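Long-range contacts in exoglucanase A (PDB 7CBD), which hydrolyses beta-1,4-glucosidic linkages of cellulose with inversion of anomeric configuration, releasing cellobiose from the non-reducing chain ends, through this family 6 catalytic domain: residues T237-P242 and D269-T274; K260-N265 and V329-W334. All coordinates share one frame; numbering follows the deposited sequence.

Contact 1. Residues T237-P242 and D269-T274; sequences TPLEEP and DEIDYT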
ATOM      1  N   THR A 237      -0.840   6.569   6.413  1.00  5.84           N
ATOM      2  CA  THR A 237      -0.513   7.986   6.470  1.00  6.05           C
ATOM      3  C   THR A 237      -1.493   8.763   5.595  1.00  6.28           C
ATOM      4  O   THR A 237      -1.745   8.357   4.452  1.00  6.01           O
ATOM      5  CB  THR A 237       0.917   8.183   5.995  1.00  6.12           C
ATOM      6  OG1 THR A 237       1.782   7.447   6.869  1.00  7.65           O
ATOM      7  CG2 THR A 237       1.294   9.655   6.018  1.00  8.07           C
ATOM      8  N   PRO A 238      -2.093   9.847   6.095  1.00  6.13           N
ATOM      9  CA  PRO A 238      -3.188  10.481   5.352  1.00  7.02           C
ATOM     10  C   PRO A 238      -2.756  11.022   4.003  1.00  7.75           C
ATOM     11  O   PRO A 238      -1.600  11.390   3.787  1.00  7.28           O
ATOM     12  CB  PRO A 238      -3.653  11.622   6.270  1.00  7.98           C
ATOM     13  CG  PRO A 238      -2.601  11.775   7.288  1.00  9.57           C
ATOM     14  CD  PRO A 238      -1.908  10.449   7.424  1.00  6.48           C
ATOM     15  N   LEU A 239      -3.729  11.079   3.098  1.00  7.58           N
ATOM     16  CA  LEU A 239      -3.519  11.724   1.813  1.00  7.99           C
ATOM     17  C   LEU A 239      -3.150  13.190   2.008  1.00  8.42           C
ATOM     18  O   LEU A 239      -2.172  13.684   1.435  1.00  8.57           O
ATOM     19  CB  LEU A 239      -4.790  11.577   0.974  1.00  8.79           C
ATOM     20  CG  LEU A 239      -4.702  12.052  -0.472  1.00  8.70           C
ATOM     21  CD1 LEU A 239      -3.661  11.234  -1.245  1.00  8.82           C
ATOM     22  CD2 LEU A 239      -6.061  11.975  -1.137  1.00  9.97           C
ATOM     23  N   GLU A 240      -3.934  13.900   2.819  1.00  9.88           N
ATOM     24  CA  GLU A 240      -3.670  15.284   3.179  1.00 10.11           C
ATOM     25  C   GLU A 240      -3.985  15.480   4.653  1.00  9.01           C
ATOM     26  O   GLU A 240      -4.888  14.838   5.202  1.00  9.65           O
ATOM     27  CB  GLU A 240      -4.531  16.270   2.374  1.00 14.21           C
ATOM     28  CG  GLU A 240      -4.095  16.433   0.932  1.00 17.96           C
ATOM     29  CD  GLU A 240      -4.641  17.693   0.294  1.00 21.86           C
ATOM     30  OE1 GLU A 240      -5.860  17.742   0.045  1.00 22.19           O
ATOM     31  OE2 GLU A 240      -3.849  18.629   0.041  1.00 23.38           O
ATOM     32  N   GLU A 241      -3.221  16.368   5.291  1.00  8.27           N
ATOM     33  CA  GLU A 241      -3.571  16.864   6.614  1.00  8.31           C
ATOM     34  C   GLU A 241      -4.262  18.207   6.423  1.00  9.23           C
ATOM     35  O   GLU A 241      -3.585  19.227   6.233  1.00 11.33           O
ATOM     36  CB  GLU A 241      -2.323  17.015   7.487  1.00  8.10           C
ATOM     37  CG  GLU A 241      -1.830  15.701   8.089  1.00  7.75           C
ATOM     38  CD  GLU A 241      -2.742  15.156   9.181  1.00  8.02           C
ATOM     39  OE1 GLU A 241      -3.757  15.808   9.518  1.00  8.60           O
ATOM     40  OE2 GLU A 241      -2.445  14.065   9.706  1.00  7.94           O
ATOM     41  N   PRO A 242      -5.597  18.265   6.457  1.00  9.43           N
ATOM     42  CA  PRO A 242      -6.292  19.498   6.050  1.00 10.02           C
ATOM     43  C   PRO A 242      -6.073  20.670   6.990  1.00 10.73           C
ATOM     44  O   PRO A 242      -6.077  21.825   6.545  1.00 11.65           O
ATOM     45  CB  PRO A 242      -7.766  19.075   6.032  1.00 11.11           C
ATOM     46  CG  PRO A 242      -7.830  17.915   6.993  1.00 10.93           C
ATOM     47  CD  PRO A 242      -6.533  17.181   6.801  1.00 10.52           C
ATOM     48  N   ASP A 269       1.997  14.354   4.962  1.00  6.61           N
ATOM     49  CA  ASP A 269       0.980  13.600   4.241  1.00  5.86           C
ATOM     50  C   ASP A 269       1.554  13.137   2.914  1.00  5.69           C
ATOM     51  O   ASP A 269       2.670  13.500   2.536  1.00  6.18           O
ATOM     52  CB  ASP A 269      -0.315  14.411   4.073  1.00  6.93           C
ATOM     53  CG  ASP A 269      -0.100  15.737   3.367  1.00  8.09           C
ATOM     54  OD1 ASP A 269       0.617  15.755   2.352  1.00  9.35           O
ATOM     55  OD2 ASP A 269      -0.678  16.757   3.815  1.00 10.00           O
ATOM     56  N   GLU A 270       0.771  12.323   2.210  1.00  5.73           N
ATOM     57  CA  GLU A 270       1.283  11.644   1.030  1.00  5.32           C
ATOM     58  C   GLU A 270       1.231  12.506  -0.220  1.00  5.46           C
ATOM     59  O   GLU A 270       2.019  12.277  -1.141  1.00  6.18           O
ATOM     60  CB  GLU A 270       0.566  10.305   0.831  1.00  5.39           C
ATOM     61  CG  GLU A 270       0.850   9.307   1.957  1.00  6.20           C
ATOM     62  CD  GLU A 270       2.333   8.986   2.094  1.00  5.44           C
ATOM     63  OE1 GLU A 270       2.861   8.235   1.250  1.00  6.58           O
ATOM     64  OE2 GLU A 270       2.980   9.495   3.038  1.00  7.20           O
ATOM     65  N   ILE A 271       0.334  13.492  -0.277  1.00  5.72           N
ATOM     66  CA  ILE A 271       0.404  14.470  -1.361  1.00  6.51           C
ATOM     67  C   ILE A 271       1.747  15.187  -1.326  1.00  6.73           C
ATOM     68  O   ILE A 271       2.442  15.299  -2.343  1.00  6.90           O
ATOM     69  CB  ILE A 271      -0.780  15.454  -1.289  1.00  7.92           C
ATOM     70  CG1 ILE A 271      -2.089  14.755  -1.679  1.00  8.49           C
ATOM     71  CG2 ILE A 271      -0.529  16.678  -2.172  1.00  8.70           C
ATOM     72  CD1 ILE A 271      -2.086  14.156  -3.065  1.00  9.45           C
ATOM     73  N   ASP A 272       2.142  15.665  -0.149  1.00  6.94           N
ATOM     74  CA  ASP A 272       3.419  16.359  -0.054  1.00  7.52           C
ATOM     75  C   ASP A 272       4.584  15.408  -0.291  1.00  6.88           C
ATOM     76  O   ASP A 272       5.579  15.781  -0.921  1.00  7.55           O
ATOM     77  CB  ASP A 272       3.527  17.069   1.295  1.00  9.58           C
ATOM     78  CG  ASP A 272       2.493  18.179   1.453  1.00 12.04           C
ATOM     79  OD1 ASP A 272       1.909  18.606   0.435  1.00 14.79           O
ATOM     80  OD2 ASP A 272       2.254  18.625   2.591  1.00 13.84           O
ATOM     81  N   TYR A 273       4.462  14.168   0.186  1.00  6.76           N
ATOM     82  CA  TYR A 273       5.540  13.199   0.037  1.00  6.97           C
ATOM     83  C   TYR A 273       5.754  12.824  -1.428  1.00  5.63           C
ATOM     84  O   TYR A 273       6.893  12.766  -1.897  1.00  6.46           O
ATOM     85  CB  TYR A 273       5.246  11.966   0.898  1.00  8.09           C
ATOM     86  CG  TYR A 273       6.294  10.895   0.759  1.00  7.48           C
ATOM     87  CD1 TYR A 273       7.617  11.135   1.121  1.00  6.89           C
ATOM     88  CD2 TYR A 273       5.967   9.643   0.257  1.00  6.48           C
ATOM     89  CE1 TYR A 273       8.583  10.151   0.970  1.00  7.35           C
ATOM     90  CE2 TYR A 273       6.920   8.663   0.099  1.00  6.07           C
ATOM     91  CZ  TYR A 273       8.230   8.925   0.456  1.00  6.88           C
ATOM     92  OH  TYR A 273       9.203   7.971   0.296  1.00  7.87           O
ATOM     93  N   THR A 274       4.672  12.582  -2.175  1.00  5.74           N
ATOM     94  CA  THR A 274       4.834  12.238  -3.588  1.00  6.19           C
ATOM     95  C   THR A 274       5.423  13.398  -4.389  1.00  5.65           C
ATOM     96  O   THR A 274       6.235  13.180  -5.295  1.00  6.43           O
ATOM     97  CB  THR A 274       3.521  11.734  -4.202  1.00  7.51           C
ATOM     98  OG1 THR A 274       2.456  12.649  -3.920  1.00  6.71           O
ATOM     99  CG2 THR A 274       3.156  10.348  -3.671  1.00  8.23           C
TER
HETATM  100  O   HOH W   1      -0.990  18.484   0.919  1.00 19.00           O
HETATM  101  O   HOH W   2      -2.204  19.527   3.831  1.00 14.26           O
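D269 lays its side chain against the backbone of L239-E241, with CB 3.3 Å from L239 O and OD2 3.4 Å from E240 CA. It is the N-cap of helix 270-283, and its two oxygens divide the work. OD1 accepts from D272 N at 2.9 Å, nearly along the C-O axis, which closes the first turn of the helix. OD2 reaches across to E241 N at 3.0 Å, met on the anti side and 25° out of the carboxylate plane; water 2 lies within bonding distance of both OD2 and E241 O. CG stands between the backbone N and the carbonyl carbon (chi1 57°), which turns the carboxylate back over the helix start. Two first-turn amides are taken by the loop: E270 N donates to P238 O, and I271 N gives a straighter bond to L239 O at 3.0 Å. Beside them L239 CD1 meets I271 CD1 tip to tip at 3.8 Å, while E240 CG lies on I271 CG1. L239 also rests on V294 of strand 291-295 and F361 of strand 358-362, and I271 on L358, so the capped helix start and the loop after strand 228-231 pack against the main sheet. T237 CG2 packs on E270 OE2, which bonds S196 OG; T237 OG1 bonds H195. An alanine in place of D269 would probably leave the amides of D272 and E241 without their acceptor. Three amides at the helix start are thus satisfied by cap and loop oxygens, whose negative or partly negative charge would be favoured by the helix dipole.

Contact 2. Residues K260-N265 and V329-W334; sequences KFYEWN and VHRGAW
R331 follows the corner made by two touching rings, its CG over the face of F261 and its guanidinium at the edge of Y262. CG is 3.7 Å from the F261 centroid and 24° off the normal, a CH-pi contact. The chain bends at chi3 (83°), and the guanidinium then turns one face to Y262, CE1 lying 3.8 Å from NE with the two planes 77° apart. NH2 bonds D267 O and shares water 4 with Y262 O and N265 ND2, so the water joins the arginine to both ends of the type I' turn Y262-N265. Water 3 links F261 O to R331 N and lies over the centre of the H330 ring. H330 NE2 donates to E263 OE2 at 2.9 Å, approaching from above the carboxylate plane, while ND1 accepts from G332 N. The pattern fits the neutral ring with its proton on NE2, the two bonds fixing its rotation. The contact joins two loops. Segment 260-265 leads from strand 254-255 toward helix 270-283, with F261 and Y262 resting on V320 of helix 316-323; segment 329-334 comes later in the chain than that helix, H330 touching Q401 of strand 401-402.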
ATOM      1  N   LYS A 260       6.391  15.899  18.840  1.00  9.88           N
ATOM      2  CA  LYS A 260       6.657  14.475  19.026  1.00 10.27           C
ATOM      3  C   LYS A 260       6.147  13.647  17.850  1.00  9.24           C
ATOM      4  O   LYS A 260       6.788  12.675  17.434  1.00 10.59           O
ATOM      5  CB  LYS A 260       5.998  14.026  20.337  1.00 11.57           C
ATOM      6  CG  LYS A 260       6.308  12.608  20.789  1.00 12.80           C
ATOM      7  CD  LYS A 260       5.566  12.274  22.089  1.00 14.03           C
ATOM      8  CE  LYS A 260       6.049  10.958  22.683  1.00 15.55           C
ATOM      9  NZ  LYS A 260       5.452  10.663  24.020  1.00 18.04           N
ATOM     10  N   PHE A 261       5.000  14.021  17.292  1.00  8.04           N
ATOM     11  CA  PHE A 261       4.436  13.212  16.223  1.00  8.32           C
ATOM     12  C   PHE A 261       5.250  13.306  14.938  1.00  7.78           C
ATOM     13  O   PHE A 261       5.342  12.321  14.194  1.00  8.41           O
ATOM     14  CB  PHE A 261       2.988  13.618  15.964  1.00  8.59           C
ATOM     15  CG  PHE A 261       2.238  12.654  15.088  1.00  8.20           C
ATOM     16  CD1 PHE A 261       1.880  11.399  15.560  1.00  8.79           C
ATOM     17  CD2 PHE A 261       1.903  12.994  13.784  1.00  8.72           C
ATOM     18  CE1 PHE A 261       1.184  10.512  14.758  1.00  9.09           C
ATOM     19  CE2 PHE A 261       1.199  12.113  12.979  1.00  8.48           C
ATOM     20  CZ  PHE A 261       0.845  10.873  13.465  1.00  9.27           C
ATOM     21  N   TYR A 262       5.838  14.467  14.641  1.00  7.19           N
ATOM     22  CA  TYR A 262       6.484  14.625  13.344  1.00  7.34           C
ATOM     23  C   TYR A 262       8.005  14.517  13.373  1.00  7.35           C
ATOM     24  O   TYR A 262       8.600  14.251  12.327  1.00  7.35           O
ATOM     25  CB  TYR A 262       6.032  15.912  12.635  1.00  7.48           C
ATOM     26  CG  TYR A 262       4.606  15.836  12.150  1.00  7.47           C
ATOM     27  CD1 TYR A 262       4.200  14.845  11.267  1.00  6.83           C
ATOM     28  CD2 TYR A 262       3.658  16.744  12.593  1.00  8.10           C
ATOM     29  CE1 TYR A 262       2.890  14.769  10.835  1.00  7.27           C
ATOM     30  CE2 TYR A 262       2.345  16.684  12.168  1.00  8.48           C
ATOM     31  CZ  TYR A 262       1.963  15.697  11.290  1.00  7.72           C
ATOM     32  OH  TYR A 262       0.650  15.643  10.881  1.00  8.57           O
ATOM     33  N   GLU A 263       8.653  14.714  14.522  1.00  7.30           N
ATOM     34  CA  GLU A 263      10.097  14.454  14.643  1.00  8.08           C
ATOM     35  C   GLU A 263      10.903  15.220  13.590  1.00  8.19           C
ATOM     36  O   GLU A 263      11.856  14.697  13.009  1.00  8.46           O
ATOM     37  CB  GLU A 263      10.410  12.952  14.572  1.00  8.14           C
ATOM     38  CG  GLU A 263       9.756  12.111  15.661  1.00  9.97           C
ATOM     39  CD  GLU A 263       9.993  10.611  15.502  1.00 10.08           C
ATOM     40  OE1 GLU A 263      10.313  10.149  14.383  1.00 11.09           O
ATOM     41  OE2 GLU A 263       9.834   9.882  16.508  1.00 11.49           O
ATOM     42  N   TRP A 264      10.506  16.465  13.327  1.00  9.08           N
ATOM     43  CA  TRP A 264      11.164  17.413  12.412  1.00  8.11           C
ATOM     44  C   TRP A 264      10.903  17.144  10.922  1.00  8.38           C
ATOM     45  O   TRP A 264      11.446  17.863  10.076  1.00  9.80           O
ATOM     46  CB  TRP A 264      12.671  17.592  12.672  1.00  9.90           C
ATOM     47  CG  TRP A 264      12.995  18.066  14.073  1.00 12.10           C
ATOM     48  CD1 TRP A 264      13.245  17.286  15.168  1.00 13.67           C
ATOM     49  CD2 TRP A 264      13.111  19.425  14.518  1.00 12.14           C
ATOM     50  NE1 TRP A 264      13.508  18.075  16.265  1.00 14.07           N
ATOM     51  CE2 TRP A 264      13.434  19.391  15.892  1.00 12.88           C
ATOM     52  CE3 TRP A 264      12.976  20.665  13.889  1.00 12.98           C
ATOM     53  CZ2 TRP A 264      13.622  20.549  16.644  1.00 14.20           C
ATOM     54  CZ3 TRP A 264      13.162  21.815  14.639  1.00 13.13           C
ATOM     55  CH2 TRP A 264      13.480  21.747  16.002  1.00 13.72           C
ATOM     56  N   ASN A 265      10.100  16.142  10.581  1.00  6.69           N
ATOM     57  CA  ASN A 265       9.759  15.840   9.195  1.00  6.82           C
ATOM     58  C   ASN A 265       8.895  16.961   8.613  1.00  8.21           C
ATOM     59  O   ASN A 265       7.946  17.414   9.251  1.00  8.65           O
ATOM     60  CB  ASN A 265       8.948  14.543   9.227  1.00  6.76           C
ATOM     61  CG  ASN A 265       8.859  13.834   7.895  1.00  5.57           C
ATOM     62  OD1 ASN A 265       9.002  14.423   6.822  1.00  7.28           O
ATOM     63  ND2 ASN A 265       8.599  12.532   7.967  1.00  6.34           N
ATOM     64  N   VAL A 329      -0.531   6.458  17.423  1.00  7.47           N
ATOM     65  CA  VAL A 329       0.407   6.805  18.487  1.00  8.11           C
ATOM     66  C   VAL A 329       1.678   7.416  17.898  1.00  7.30           C
ATOM     67  O   VAL A 329       2.273   8.334  18.473  1.00  9.31           O
ATOM     68  CB  VAL A 329       0.707   5.563  19.351  1.00  9.33           C
ATOM     69  CG1 VAL A 329       1.603   5.923  20.525  1.00  9.98           C
ATOM     70  CG2 VAL A 329      -0.588   4.919  19.855  1.00 11.21           C
ATOM     71  N   HIS A 330       2.100   6.931  16.731  1.00  6.74           N
ATOM     72  CA  HIS A 330       3.379   7.282  16.126  1.00  6.73           C
ATOM     73  C   HIS A 330       3.298   6.854  14.673  1.00  6.09           C
ATOM     74  O   HIS A 330       2.629   5.871  14.352  1.00  6.30           O
ATOM     75  CB  HIS A 330       4.507   6.538  16.852  1.00  6.61           C
ATOM     76  CG  HIS A 330       5.890   6.907  16.404  1.00  7.39           C
ATOM     77  ND1 HIS A 330       6.458   6.420  15.244  1.00  7.60           N
ATOM     78  CD2 HIS A 330       6.835   7.680  16.990  1.00  8.15           C
ATOM     79  CE1 HIS A 330       7.683   6.899  15.123  1.00  8.10           C
ATOM     80  NE2 HIS A 330       7.935   7.669  16.168  1.00  8.07           N
ATOM     81  N   ARG A 331       3.967   7.609  13.797  1.00  6.01           N
ATOM     82  CA  ARG A 331       3.841   7.380  12.364  1.00  6.00           C
ATOM     83  C   ARG A 331       4.522   6.101  11.895  1.00  6.31           C
ATOM     84  O   ARG A 331       4.347   5.721  10.730  1.00  6.77           O
ATOM     85  CB  ARG A 331       4.400   8.577  11.599  1.00  6.96           C
ATOM     86  CG  ARG A 331       3.774   9.902  11.989  1.00  7.26           C
ATOM     87  CD  ARG A 331       4.337  11.050  11.189  1.00  6.56           C
ATOM     88  NE  ARG A 331       3.667  11.154   9.897  1.00  6.44           N
ATOM     89  CZ  ARG A 331       4.176  11.724   8.807  1.00  5.91           C
ATOM     90  NH1 ARG A 331       3.432  11.820   7.714  1.00  5.88           N
ATOM     91  NH2 ARG A 331       5.414  12.206   8.806  1.00  6.66           N
ATOM     92  N   GLY A 332       5.307   5.452  12.751  1.00  6.37           N
ATOM     93  CA  GLY A 332       5.920   4.173  12.450  1.00  6.59           C
ATOM     94  C   GLY A 332       5.040   2.974  12.713  1.00  6.53           C
ATOM     95  O   GLY A 332       5.480   1.834  12.527  1.00  7.05           O
ATOM     96  N   ALA A 333       3.802   3.194  13.159  1.00  6.10           N
ATOM     97  CA  ALA A 333       2.906   2.100  13.529  1.00  6.77           C
ATOM     98  C   ALA A 333       2.258   1.564  12.259  1.00  7.05           C
ATOM     99  O   ALA A 333       1.268   2.113  11.757  1.00  7.72           O
ATOM    100  CB  ALA A 333       1.881   2.571  14.554  1.00  8.11           C
ATOM    101  N   TRP A 334       2.820   0.482  11.731  1.00  7.28           N
ATOM    102  CA  TRP A 334       2.388  -0.053  10.447  1.00  8.07           C
ATOM    103  C   TRP A 334       1.398  -1.197  10.573  1.00  8.01           C
ATOM    104  O   TRP A 334       0.730  -1.518   9.585  1.00  9.81           O
ATOM    105  CB  TRP A 334       3.588  -0.524   9.605  1.00  9.31           C
ATOM    106  CG  TRP A 334       4.355  -1.654  10.231  1.00 10.66           C
ATOM    107  CD1 TRP A 334       5.484  -1.552  10.992  1.00 11.82           C
ATOM    108  CD2 TRP A 334       4.040  -3.056  10.163  1.00 12.09           C
ATOM    109  NE1 TRP A 334       5.892  -2.800  11.397  1.00 13.16           N
ATOM    110  CE2 TRP A 334       5.026  -3.739  10.900  1.00 13.32           C
ATOM    111  CE3 TRP A 334       3.034  -3.796   9.532  1.00 13.17           C
ATOM    112  CZ2 TRP A 334       5.028  -5.128  11.038  1.00 14.02           C
ATOM    113  CZ3 TRP A 334       3.029  -5.175   9.677  1.00 14.09           C
ATOM    114  CH2 TRP A 334       4.026  -5.826  10.419  1.00 14.39           C
TER
HETATM  115  O   HOH W   3       5.593   9.783  14.869  1.00  9.34           O
HETATM  116  O   HOH W   4       7.407  12.137  10.931  1.00  7.18           O

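Overall arrangement
The two contacts interleave along the chain, in the order 237-242, 260-265, 269-274, 329-334, and their centres lie about 14 Å apart on the same side of the chain's centre. They touch directly: T237 CG2 packs on R331 NH1 at 3.5 Å. Contact 1 lies nearer that centre, beside strands 291-295 and 358-362 of the main, largely parallel sheet. Contact 2, centred about 18 Å from it, is formed by two loops, against helix 316-323 and strand 401-402. Contact 1 closes the connection from strand 228-231 to helix 270-283 upon itself; contact 2, with the T237-R331 packing, fastens it to the loop after helix 316-323. The side chain of T237 is about 11 Å from that of D371, the predicted nucleophile, whereas contact 2 lies away from the annotated sites.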